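PDB 3VGP: transmembrane oligosaccharyl transferase, putative from Archaeoglobus fulgidus, which is a putative membrane transferase of the AglB family, represented here by its C-terminal globular domain alone. Local coordinates for residues W39-G42 with N43-Y47; H130-L133 with Y134-H137; D117-T120 with E121-L125. The protein carries 1 engineered substitution. All coordinates share one frame; numbering follows the deposited sequence.

Interaction 1. Residues W39-G42 with N43-Y47; sequences WDYG and NWILY
Trp39 folds its indole back over the short helix 41-44 that follows it, and Trp44 meets one face of that ring with its own edge. The two five-membered rings make a T-shaped pair, their planes turned 71° apart. With CG anti to the carbonyl carbon (chi1 -70°), the Trp39 ring is carried toward the helix, and its CE3 comes within 3.4 Å of Trp44 N. Asn43 CB sits at the edge of the same indole, near its plane. Further out, Trp39 CH2 reaches over one face of the Tyr47 ring, 3.4 Å from Tyr47 CD2. Tyr41 comes to Trp44 from another direction, inclined to it, with Tyr41 CE2 at 3.7 Å from Trp44 CZ3. Four aromatic residues thus form one cluster, extended by Phe58, which pairs edge-to-face with both Tyr41 and Trp44.

In the backbone of the turn, Asp40 O takes two donors. Trp44 N approaches almost in line with the carbonyl, at 3.0 Å and with an N-H...O angle of 177°, whereas Asn43 N comes from above the carbonyl plane. Asp40 is also the N-cap: its OD1 accepts a weak bond from Gly42 N, while its stronger partner is the N-terminal nitrogen of Gly1. One water accepts from Asp40 N and donates to Asn43 OD1, its oxygen 2.6 Å from Asn43 OD1. Trp44 NE1 is bound to Ala55 O.

Trp39 to Gly42 read WDYG, the last four letters of the WWDYG signature of this transferase family. Backbone and cap bonds hold the turn, while ring packing, with the Trp44 NE1 bond to Ala55 O, probably limits how the indoles can turn. Through OD1, Asp40 also ties the start of helix 41-44 to the chain's first residue.

Interaction 2. Residues H130-L133 with Y134-H137; sequences HTVL and YRLH
Thr131 O is gripped by three donors, all weakly: the backbone N of Tyr134, the backbone N of Arg135 and, from the side chain, Arg135 NE. Thr131 O lies at the edge of the guanidinium, near its plane, 3.3 Å from Arg135 NE. Arg135 can reach so far back because its chain bends at chi3 (-79°), which folds the guanidinium against the residues that precede the helix. There Arg135 NH2 adds a weak bond of 3.0 Å to His130 O, while its stronger partner is Lys72 O. Val132 CG2 lies over one face of the guanidinium, 3.9 Å from Arg135 NH2, so an apolar methyl backs a group whose N-H bonds point to carbonyls.

The Thr131 hydroxyl works on the same turn. Tyr134 N gives it a bond of 3.1 Å, and Thr131 OG1 is also bonded to Phe128 O, linking this turn to the end of helix 121-129. Further along the helix, Leu136 N bonds to Val132 O at 2.8 Å and His137 N to Leu133 O at 2.9 Å. Val132 CG1 packs on Leu136 CD1, 4.0 Å away, and Leu136 itself rests on Phe68 of helix 58-69. The ring of His137 leads away from this turn, and there its ND1 is hydrogen-bonded to Thr91 OG1 and its NE2 to Asp93 OD1.

The whole is a threonine N-cap opening helix 132-138, joined by an arginine whose side chain folds back, with weak bonds, onto carbonyls at the helix start, and followed by a wider pi-type turn at 134-137.

Interaction 3. Residues D117-T120 with E121-L125; sequences DLMT and EGEIL
Hydrogen bonds between Thr120 and Glu123 form a reciprocal pair, the classic capping box. In one direction Thr120 OG1 accepts from Glu123 N at 3.1 Å; in the other, Thr120 N donates to Glu123 OE1 at 2.6 Å, a short and fairly straight bond (163°). The N-H meets the carboxylate oxygen on its anti side, slightly out of the carboxylate plane. Glu123 CG is anti to the carbonyl carbon (chi1 -61°), which turns the extended side chain back to the start of the helix, and CG passes tightly by the threonine hydroxyl, 3.0 Å from Thr120 OG1. The backbone bond from Ile124 N to Thr120 O completes the first turn. With a carboxylate at a helix N terminus, the helix dipole would probably favour its charged form.

Apolar contacts run beside these bonds. Met119, present as selenomethionine, sets its CB 3.9 Å from Ile124 CG1. Its chain bends at chi3, and the terminal methyl swings over the helix backbone, CE lying 3.4 Å from Glu123 O.

This is a surface contact, where the loop after helix 105-111 enters helix 121-129. Met119 and Ile124 both touch Met109 of helix 105-111, Ile124 also reaches Phe105, and Asp117 forms a salt bridge with Arg110 of that same helix.

How the interactions relate
All three contacts are local, each closing a single turn at the start of a helix, and along the chain they stand in series without nesting or crossing. Interaction 1 comes first, beside helix 6-20 and the loop that holds Val54. Interaction 3 follows, tying the loop after helix 105-111 to helix 121-129. Interaction 2 comes last, at helix 132-138, the next helix in the chain; the nearest atoms of interactions 2 and 3 are about 5 Å apart. Interactions 1 and 2 lie on opposite sides of the chain's centre, their own centres 24 Å apart. Asp40, Thr120 and Thr131 each stand at the N-cap position of the helix that follows.

Interaction 1. Residues W39-G42 with N43-Y47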
loop_
_atom_site.group_PDB
_atom_site.type_symbol
_atom_site.label_atom_id
_atom_site.label_comp_id
_atom_site.label_asym_id
_atom_site.label_seq_id
_atom_site.Cartn_x
_atom_site.Cartn_y
_atom_site.Cartn_z
ATOM N N TRP A 39 -4.388 3.068 -4.836
ATOM C CA TRP A 39 -4.614 4.140 -5.786
ATOM C C TRP A 39 -6.032 4.349 -6.265
ATOM O O TRP A 39 -6.835 3.421 -6.320
ATOM C CB TRP A 39 -3.766 3.926 -7.042
ATOM C CG TRP A 39 -2.304 4.106 -6.865
ATOM C CD1 TRP A 39 -1.391 3.151 -6.528
ATOM C CD2 TRP A 39 -1.573 5.322 -7.039
ATOM N NE1 TRP A 39 -0.132 3.698 -6.482
ATOM C CE2 TRP A 39 -0.217 5.030 -6.791
ATOM C CE3 TRP A 39 -1.936 6.634 -7.380
ATOM C CZ2 TRP A 39 0.785 6.003 -6.874
ATOM C CZ3 TRP A 39 -0.939 7.601 -7.462
ATOM C CH2 TRP A 39 0.405 7.278 -7.210
ATOM N N ASP A 40 -6.307 5.599 -6.617
ATOM C CA ASP A 40 -7.568 5.993 -7.216
ATOM C C ASP A 40 -7.107 6.081 -8.666
ATOM O O ASP A 40 -6.040 6.635 -8.944
ATOM C CB ASP A 40 -8.013 7.370 -6.724
ATOM C CG ASP A 40 -9.077 7.989 -7.615
ATOM O OD1 ASP A 40 -8.733 8.429 -8.732
ATOM O OD2 ASP A 40 -10.257 8.030 -7.206
ATOM N N TYR A 41 -7.880 5.518 -9.583
ATOM C CA TYR A 41 -7.502 5.527 -10.989
ATOM C C TYR A 41 -7.058 6.892 -11.509
ATOM O O TYR A 41 -6.037 7.001 -12.188
ATOM C CB TYR A 41 -8.656 4.994 -11.838
ATOM C CG TYR A 41 -8.306 4.862 -13.296
ATOM C CD1 TYR A 41 -8.487 5.928 -14.175
ATOM C CD2 TYR A 41 -7.765 3.678 -13.794
ATOM C CE1 TYR A 41 -8.137 5.817 -15.518
ATOM C CE2 TYR A 41 -7.411 3.558 -15.130
ATOM C CZ TYR A 41 -7.600 4.630 -15.986
ATOM O OH TYR A 41 -7.254 4.513 -17.311
ATOM N N GLY A 42 -7.821 7.931 -11.182
ATOM C CA GLY A 42 -7.485 9.269 -11.640
ATOM C C GLY A 42 -6.095 9.746 -11.266
ATOM O O GLY A 42 -5.471 10.498 -12.012
ATOM N N ASN A 43 -5.613 9.316 -10.106
ATOM C CA ASN A 43 -4.289 9.696 -9.630
ATOM C C ASN A 43 -3.225 8.800 -10.270
ATOM O O ASN A 43 -2.201 9.275 -10.764
ATOM C CB ASN A 43 -4.230 9.553 -8.105
ATOM C CG ASN A 43 -5.290 10.383 -7.390
ATOM O OD1 ASN A 43 -5.585 10.152 -6.217
ATOM N ND2 ASN A 43 -5.855 11.359 -8.089
ATOM N N TRP A 44 -3.493 7.497 -10.254
ATOM C CA TRP A 44 -2.601 6.476 -10.805
ATOM C C TRP A 44 -2.188 6.743 -12.252
ATOM O O TRP A 44 -1.029 6.557 -12.623
ATOM C CB TRP A 44 -3.294 5.106 -10.700
ATOM C CG TRP A 44 -2.589 3.964 -11.384
ATOM C CD1 TRP A 44 -1.567 3.205 -10.887
ATOM C CD2 TRP A 44 -2.866 3.457 -12.695
ATOM N NE1 TRP A 44 -1.192 2.255 -11.809
ATOM C CE2 TRP A 44 -1.971 2.390 -12.928
ATOM C CE3 TRP A 44 -3.783 3.803 -13.698
ATOM C CZ2 TRP A 44 -1.968 1.661 -14.127
ATOM C CZ3 TRP A 44 -3.779 3.081 -14.890
ATOM C CH2 TRP A 44 -2.875 2.022 -15.091
ATOM N N ILE A 45 -3.135 7.181 -13.071
ATOM C CA ILE A 45 -2.852 7.442 -14.477
ATOM C C ILE A 45 -1.721 8.450 -14.684
ATOM O O ILE A 45 -1.058 8.449 -15.725
ATOM C CB ILE A 45 -4.122 7.938 -15.204
ATOM C CG1 ILE A 45 -3.885 7.958 -16.713
ATOM C CG2 ILE A 45 -4.515 9.315 -14.691
ATOM C CD1 ILE A 45 -3.733 6.578 -17.322
ATOM N N LEU A 46 -1.492 9.296 -13.684
ATOM C CA LEU A 46 -0.451 10.316 -13.756
ATOM C C LEU A 46 0.945 9.769 -13.457
ATOM O O LEU A 46 1.949 10.406 -13.772
ATOM C CB LEU A 46 -0.770 11.449 -12.774
ATOM C CG LEU A 46 -2.117 12.157 -12.964
ATOM C CD1 LEU A 46 -2.397 13.066 -11.773
ATOM C CD2 LEU A 46 -2.096 12.950 -14.260
ATOM N N TYR A 47 1.011 8.587 -12.856
ATOM C CA TYR A 47 2.299 8.001 -12.500
ATOM C C TYR A 47 2.704 6.765 -13.302
ATOM O O TYR A 47 3.881 6.401 -13.330
ATOM C CB TYR A 47 2.304 7.668 -11.004
ATOM C CG TYR A 47 2.196 8.892 -10.117
ATOM C CD1 TYR A 47 3.336 9.536 -9.643
ATOM C CD2 TYR A 47 0.953 9.436 -9.799
ATOM C CE1 TYR A 47 3.243 10.697 -8.875
ATOM C CE2 TYR A 47 0.848 10.598 -9.033
ATOM C CZ TYR A 47 1.997 11.223 -8.576
ATOM O OH TYR A 47 1.898 12.379 -7.829
HETATM O O HOH W 1 -5.134 7.819 -5.260
HETATM O O HOH W 2 -5.351 13.364 -10.011
#

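Interaction 2. Residues H130-L133 with Y134-H137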
loop_
_atom_site.group_PDB
_atom_site.type_symbol
_atom_site.label_atom_id
_atom_site.label_comp_id
_atom_site.label_asym_id
_atom_site.label_seq_id
_atom_site.Cartn_x
_atom_site.Cartn_y
_atom_site.Cartn_z
ATOM N N HIS A 130 -6.772 -7.223 12.836
ATOM C CA HIS A 130 -5.925 -8.409 12.731
ATOM C C HIS A 130 -5.134 -8.464 11.430
ATOM O O HIS A 130 -4.469 -9.459 11.149
ATOM C CB HIS A 130 -6.756 -9.687 12.860
ATOM C CG HIS A 130 -7.329 -9.902 14.227
ATOM N ND1 HIS A 130 -8.433 -9.219 14.688
ATOM C CD2 HIS A 130 -6.945 -10.722 15.235
ATOM C CE1 HIS A 130 -8.706 -9.607 15.921
ATOM N NE2 HIS A 130 -7.819 -10.518 16.277
ATOM N N THR A 131 -5.192 -7.394 10.642
ATOM C CA THR A 131 -4.493 -7.365 9.355
ATOM C C THR A 131 -3.072 -6.833 9.447
ATOM O O THR A 131 -2.677 -6.235 10.447
ATOM C CB THR A 131 -5.219 -6.470 8.335
ATOM O OG1 THR A 131 -5.180 -5.109 8.791
ATOM C CG2 THR A 131 -6.667 -6.902 8.172
ATOM N N VAL A 132 -2.311 -7.053 8.382
ATOM C CA VAL A 132 -0.947 -6.558 8.314
ATOM C C VAL A 132 -1.022 -5.030 8.236
ATOM O O VAL A 132 -0.148 -4.329 8.754
ATOM C CB VAL A 132 -0.219 -7.130 7.079
ATOM C CG1 VAL A 132 1.025 -6.307 6.766
ATOM C CG2 VAL A 132 0.175 -8.579 7.347
ATOM N N LEU A 133 -2.075 -4.514 7.602
ATOM C CA LEU A 133 -2.250 -3.066 7.500
ATOM C C LEU A 133 -2.315 -2.459 8.899
ATOM O O LEU A 133 -1.766 -1.379 9.146
ATOM C CB LEU A 133 -3.527 -2.718 6.719
ATOM C CG LEU A 133 -3.947 -1.241 6.671
ATOM C CD1 LEU A 133 -2.786 -0.339 6.242
ATOM C CD2 LEU A 133 -5.116 -1.094 5.708
ATOM N N TYR A 134 -2.989 -3.144 9.819
ATOM C CA TYR A 134 -3.077 -2.636 11.185
ATOM C C TYR A 134 -1.668 -2.589 11.771
ATOM O O TYR A 134 -1.255 -1.586 12.356
ATOM C CB TYR A 134 -3.952 -3.547 12.057
ATOM C CG TYR A 134 -3.943 -3.153 13.521
ATOM C CD1 TYR A 134 -4.910 -2.289 14.040
ATOM C CD2 TYR A 134 -2.941 -3.611 14.376
ATOM C CE1 TYR A 134 -4.877 -1.887 15.377
ATOM C CE2 TYR A 134 -2.898 -3.215 15.714
ATOM C CZ TYR A 134 -3.869 -2.354 16.204
ATOM O OH TYR A 134 -3.834 -1.971 17.526
ATOM N N ARG A 135 -0.928 -3.681 11.610
ATOM C CA ARG A 135 0.428 -3.753 12.136
ATOM C C ARG A 135 1.365 -2.739 11.500
ATOM O O ARG A 135 2.372 -2.364 12.097
ATOM C CB ARG A 135 0.971 -5.172 11.988
ATOM C CG ARG A 135 0.592 -6.060 13.167
ATOM C CD ARG A 135 0.762 -7.519 12.833
ATOM N NE ARG A 135 -0.353 -8.006 12.031
ATOM C CZ ARG A 135 -0.389 -9.201 11.455
ATOM N NH1 ARG A 135 0.633 -10.035 11.590
ATOM N NH2 ARG A 135 -1.450 -9.561 10.751
ATOM N N LEU A 136 1.041 -2.294 10.291
ATOM C CA LEU A 136 1.863 -1.283 9.638
ATOM C C LEU A 136 1.497 0.099 10.172
ATOM O O LEU A 136 2.272 0.735 10.891
ATOM C CB LEU A 136 1.654 -1.297 8.114
ATOM C CG LEU A 136 2.256 -2.460 7.322
ATOM C CD1 LEU A 136 1.699 -2.485 5.911
ATOM C CD2 LEU A 136 3.767 -2.300 7.286
ATOM N N HIS A 137 0.294 0.548 9.840
ATOM C CA HIS A 137 -0.157 1.879 10.217
ATOM C C HIS A 137 -0.417 2.159 11.694
ATOM O O HIS A 137 -0.056 3.228 12.190
ATOM C CB HIS A 137 -1.413 2.232 9.421
ATOM C CG HIS A 137 -1.652 3.702 9.295
ATOM N ND1 HIS A 137 -0.960 4.492 8.402
ATOM C CD2 HIS A 137 -2.495 4.530 9.955
ATOM C CE1 HIS A 137 -1.370 5.743 8.516
ATOM N NE2 HIS A 137 -2.301 5.792 9.452
#

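Interaction 3. Residues D117-T120 with E121-L125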
loop_
_atom_site.group_PDB
_atom_site.type_symbol
_atom_site.label_atom_id
_atom_site.label_comp_id
_atom_site.label_asym_id
_atom_site.label_seq_id
_atom_site.Cartn_x
_atom_site.Cartn_y
_atom_site.Cartn_z
ATOM N N ASP A 117 -20.050 -6.056 2.937
ATOM C CA ASP A 117 -21.411 -5.565 3.112
ATOM C C ASP A 117 -22.299 -6.468 3.960
ATOM O O ASP A 117 -23.393 -6.066 4.365
ATOM C CB ASP A 117 -22.049 -5.313 1.745
ATOM C CG ASP A 117 -21.380 -4.168 1.002
ATOM O OD1 ASP A 117 -21.322 -3.053 1.564
ATOM O OD2 ASP A 117 -20.906 -4.382 -0.135
ATOM N N LEU A 118 -21.828 -7.684 4.226
ATOM C CA LEU A 118 -22.564 -8.629 5.060
ATOM C C LEU A 118 -21.943 -8.616 6.450
ATOM O O LEU A 118 -22.203 -9.495 7.275
ATOM C CB LEU A 118 -22.489 -10.043 4.479
ATOM C CG LEU A 118 -23.171 -10.302 3.135
ATOM C CD1 LEU A 118 -23.009 -11.774 2.767
ATOM C CD2 LEU A 118 -24.648 -9.939 3.226
HETATM N N MSE A 119 -21.108 -7.612 6.701
HETATM C CA MSE A 119 -20.447 -7.477 7.989
HETATM C C MSE A 119 -20.911 -6.217 8.714
HETATM O O MSE A 119 -21.197 -5.197 8.084
HETATM C CB MSE A 119 -18.933 -7.418 7.793
HETATM C CG MSE A 119 -18.343 -8.655 7.150
HETATM SE SE MSE A 119 -16.472 -8.398 6.758
HETATM C CE MSE A 119 -15.799 -8.409 8.555
ATOM N N THR A 120 -20.986 -6.295 10.038
ATOM C CA THR A 120 -21.388 -5.147 10.842
ATOM C C THR A 120 -20.160 -4.257 10.999
ATOM O O THR A 120 -19.038 -4.693 10.744
ATOM C CB THR A 120 -21.859 -5.568 12.245
ATOM O OG1 THR A 120 -20.763 -6.150 12.964
ATOM C CG2 THR A 120 -22.995 -6.579 12.147
ATOM N N GLU A 121 -20.364 -3.014 11.418
ATOM C CA GLU A 121 -19.239 -2.104 11.597
ATOM C C GLU A 121 -18.252 -2.712 12.591
ATOM O O GLU A 121 -17.038 -2.603 12.420
ATOM C CB GLU A 121 -19.733 -0.745 12.098
ATOM C CG GLU A 121 -18.662 0.338 12.107
ATOM C CD GLU A 121 -19.224 1.706 12.436
ATOM O OE1 GLU A 121 -20.143 2.157 11.718
ATOM O OE2 GLU A 121 -18.747 2.332 13.408
ATOM N N GLY A 122 -18.780 -3.366 13.621
ATOM C CA GLY A 122 -17.932 -3.991 14.621
ATOM C C GLY A 122 -17.084 -5.119 14.060
ATOM O O GLY A 122 -15.926 -5.288 14.454
ATOM N N GLU A 123 -17.657 -5.893 13.144
ATOM C CA GLU A 123 -16.938 -7.005 12.526
ATOM C C GLU A 123 -15.841 -6.493 11.590
ATOM O O GLU A 123 -14.764 -7.083 11.507
ATOM C CB GLU A 123 -17.913 -7.899 11.751
ATOM C CG GLU A 123 -18.995 -8.533 12.623
ATOM C CD GLU A 123 -20.024 -9.312 11.816
ATOM O OE1 GLU A 123 -20.537 -8.763 10.822
ATOM O OE2 GLU A 123 -20.325 -10.469 12.181
ATOM N N ILE A 124 -16.115 -5.394 10.889
ATOM C CA ILE A 124 -15.132 -4.815 9.977
ATOM C C ILE A 124 -13.945 -4.279 10.773
ATOM O O ILE A 124 -12.796 -4.413 10.358
ATOM C CB ILE A 124 -15.731 -3.656 9.150
ATOM C CG1 ILE A 124 -16.883 -4.175 8.287
ATOM C CG2 ILE A 124 -14.654 -3.029 8.269
ATOM C CD1 ILE A 124 -17.679 -3.083 7.617
ATOM N N LEU A 125 -14.229 -3.660 11.914
ATOM C CA LEU A 125 -13.173 -3.120 12.759
ATOM C C LEU A 125 -12.316 -4.254 13.299
ATOM O O LEU A 125 -11.088 -4.176 13.298
ATOM C CB LEU A 125 -13.773 -2.322 13.924
ATOM C CG LEU A 125 -12.761 -1.811 14.958
ATOM C CD1 LEU A 125 -11.656 -1.031 14.260
ATOM C CD2 LEU A 125 -13.470 -0.945 15.994
#